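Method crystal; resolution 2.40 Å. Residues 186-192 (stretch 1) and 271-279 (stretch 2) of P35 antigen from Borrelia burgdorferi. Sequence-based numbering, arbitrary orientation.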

# COMPACT_ATOMS: atom_id res chain seq x y z
N ALA A 186 3.31 -14.38 -0.01
CA ALA A 186 4.51 -15.15 0.30
C ALA A 186 4.18 -16.24 1.32
O ALA A 186 4.63 -17.37 1.16
CB ALA A 186 5.65 -14.24 0.82
N LYS A 187 3.40 -15.89 2.35
CA LYS A 187 2.86 -16.89 3.27
C LYS A 187 2.20 -18.08 2.56
O LYS A 187 2.54 -19.22 2.84
CB LYS A 187 1.91 -16.27 4.30
CG LYS A 187 2.69 -15.71 5.48
CD LYS A 187 1.84 -14.92 6.44
CE LYS A 187 2.72 -14.75 7.68
NZ LYS A 187 2.39 -13.60 8.57
N ILE A 188 1.28 -17.80 1.65
CA ILE A 188 0.47 -18.82 0.98
C ILE A 188 1.34 -19.69 0.08
O ILE A 188 1.26 -20.91 0.16
CB ILE A 188 -0.67 -18.19 0.13
CG1 ILE A 188 -1.75 -17.58 1.03
CG2 ILE A 188 -1.23 -19.18 -0.92
CD1 ILE A 188 -2.88 -16.96 0.25
N LEU A 189 2.13 -19.05 -0.80
CA LEU A 189 3.05 -19.76 -1.71
C LEU A 189 4.13 -20.56 -0.98
O LEU A 189 4.61 -21.58 -1.48
CB LEU A 189 3.72 -18.78 -2.66
CG LEU A 189 2.91 -18.02 -3.71
CD1 LEU A 189 3.86 -16.99 -4.32
CD2 LEU A 189 2.32 -18.91 -4.80
N ASN A 190 4.50 -20.14 0.22
CA ASN A 190 5.45 -20.92 1.01
C ASN A 190 4.88 -22.25 1.52
O ASN A 190 5.59 -23.04 2.17
CB ASN A 190 6.04 -20.12 2.16
CG ASN A 190 7.45 -20.56 2.49
OD1 ASN A 190 7.78 -20.86 3.65
ND2 ASN A 190 8.32 -20.60 1.47
N VAL A 191 3.59 -22.49 1.25
CA VAL A 191 2.93 -23.74 1.60
C VAL A 191 2.05 -24.17 0.47
O VAL A 191 1.03 -24.82 0.69
CB VAL A 191 2.17 -23.72 2.96
CG1 VAL A 191 3.17 -23.67 4.12
CG2 VAL A 191 1.14 -22.58 3.05
N LYS A 192 2.45 -23.85 -0.76
CA LYS A 192 1.59 -24.10 -1.93
C LYS A 192 1.14 -25.56 -2.18
O LYS A 192 0.04 -25.76 -2.70
CB LYS A 192 2.13 -23.43 -3.20
CG LYS A 192 3.28 -24.13 -3.93
CD LYS A 192 3.19 -23.83 -5.44
CE LYS A 192 4.21 -24.57 -6.27
NZ LYS A 192 5.58 -24.15 -5.85
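Stretch 2, residues 271-279: TTNILAPIQ

A single water molecule joins the two stretches where direct polar contact between them is sparse: it donates one hydrogen bond to Lys 187 O (2.7 Å) and another to Gln 279 OE1 (2.6 Å). Lys 187 lies in the last turn of its helix, and its carbonyl is thereby tied to the side chain of the last residue of the chain. Gln 279 has its CA-to-CB bond sideways to stretch 1, but the end of its side chain comes nearer, bringing OE1 to 3.5 Å from Val 191 CG1.

Stretch 2 enters as a helix that includes residues 271-275, continues through a 3-10 segment at Ala 276 and Pro 277, and finishes with Ile 278 and Gln 279. Stretch 1 continues a helix that begins earlier in the chain and runs through Leu 189, then leaves it. The two run in the same general direction, as the nearest CA pairs reveal: Lys 187 with Thr 272 at 7.5 Å, Ile 188 with Leu 275 at 7.5 Å, and Val 191 with Gln 279 at 7.0 Å.

At the start of this register, Lys 187 extends its side chain, with chi2 to chi4 all t, so that NZ donates a hydrogen bond to Thr 272 OG1 at 3.1 Å. Nearer its backbone, Lys 187 CB packs 4.1 Å from Thr 271 CG2.

Leu 275 occupies the middle of the contact. Its CD1 lies 3.7 Å from Lys 187 O and 4.1 Å from Ile 188 CG1, while its CD2 approaches Val 191 CG2 at 4.1 Å. Val 191, buried and directed toward stretch 2, carries the apolar packing onward: CG2 is 4.0 Å from Ile 278 CD1, and CG1 is 3.8 Å from Ile 278 O. Altogether the contact buries 354 Å², counting both sides.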

# COMPACT_ATOMS: atom_id res chain seq x y z
N THR A 271 -4.26 -15.22 8.16
CA THR A 271 -3.55 -15.97 7.18
C THR A 271 -2.59 -16.91 7.88
O THR A 271 -2.45 -18.07 7.48
CB THR A 271 -2.79 -15.03 6.23
OG1 THR A 271 -3.73 -14.16 5.60
CG2 THR A 271 -2.06 -15.83 5.20
N THR A 272 -1.93 -16.41 8.92
CA THR A 272 -0.99 -17.26 9.65
C THR A 272 -1.77 -18.37 10.33
O THR A 272 -1.28 -19.51 10.35
CB THR A 272 -0.20 -16.48 10.73
OG1 THR A 272 0.30 -15.27 10.14
CG2 THR A 272 0.96 -17.34 11.28
N ASN A 273 -2.94 -18.01 10.89
CA ASN A 273 -3.78 -18.93 11.69
C ASN A 273 -4.28 -20.03 10.75
O ASN A 273 -4.01 -21.20 10.98
CB ASN A 273 -5.03 -18.25 12.30
CG ASN A 273 -4.72 -17.18 13.36
OD1 ASN A 273 -3.66 -17.13 13.97
ND2 ASN A 273 -5.70 -16.32 13.59
N ILE A 274 -4.95 -19.65 9.66
CA ILE A 274 -5.33 -20.64 8.66
C ILE A 274 -4.17 -21.51 8.16
O ILE A 274 -4.38 -22.66 7.84
CB ILE A 274 -6.04 -20.02 7.45
CG1 ILE A 274 -7.39 -19.43 7.86
CG2 ILE A 274 -6.22 -21.06 6.35
CD1 ILE A 274 -7.91 -18.37 6.90
N LEU A 275 -2.94 -20.97 8.14
CA LEU A 275 -1.78 -21.70 7.57
C LEU A 275 -0.88 -22.46 8.60
O LEU A 275 -0.13 -23.37 8.23
CB LEU A 275 -0.94 -20.77 6.64
CG LEU A 275 -1.63 -20.09 5.43
CD1 LEU A 275 -0.66 -19.23 4.64
CD2 LEU A 275 -2.35 -21.08 4.51
N ALA A 276 -0.94 -22.06 9.87
CA ALA A 276 -0.26 -22.79 10.95
C ALA A 276 -0.40 -24.33 10.81
O ALA A 276 0.62 -25.02 10.80
CB ALA A 276 -0.75 -22.30 12.32
N PRO A 277 -1.65 -24.86 10.63
CA PRO A 277 -1.72 -26.33 10.61
C PRO A 277 -1.02 -27.04 9.42
O PRO A 277 -0.88 -28.25 9.46
CB PRO A 277 -3.24 -26.62 10.62
CG PRO A 277 -3.86 -25.35 11.13
CD PRO A 277 -3.00 -24.29 10.50
N ILE A 278 -0.57 -26.31 8.39
CA ILE A 278 0.12 -26.94 7.23
C ILE A 278 1.60 -26.51 7.08
O ILE A 278 2.25 -26.76 6.05
CB ILE A 278 -0.67 -26.79 5.89
CG1 ILE A 278 -0.97 -25.31 5.56
CG2 ILE A 278 -1.96 -27.62 5.91
CD1 ILE A 278 -1.79 -25.07 4.30
N GLN A 279 2.13 -25.86 8.12
CA GLN A 279 3.58 -25.73 8.33
C GLN A 279 4.14 -26.77 9.26
O GLN A 279 4.69 -27.76 8.81
CB GLN A 279 3.94 -24.36 8.86
CG GLN A 279 4.51 -23.49 7.76
CD GLN A 279 3.90 -22.12 7.78
OE1 GLN A 279 2.88 -21.87 7.14
NE2 GLN A 279 4.51 -21.22 8.53
O HOH W 1 3.20 -19.92 5.38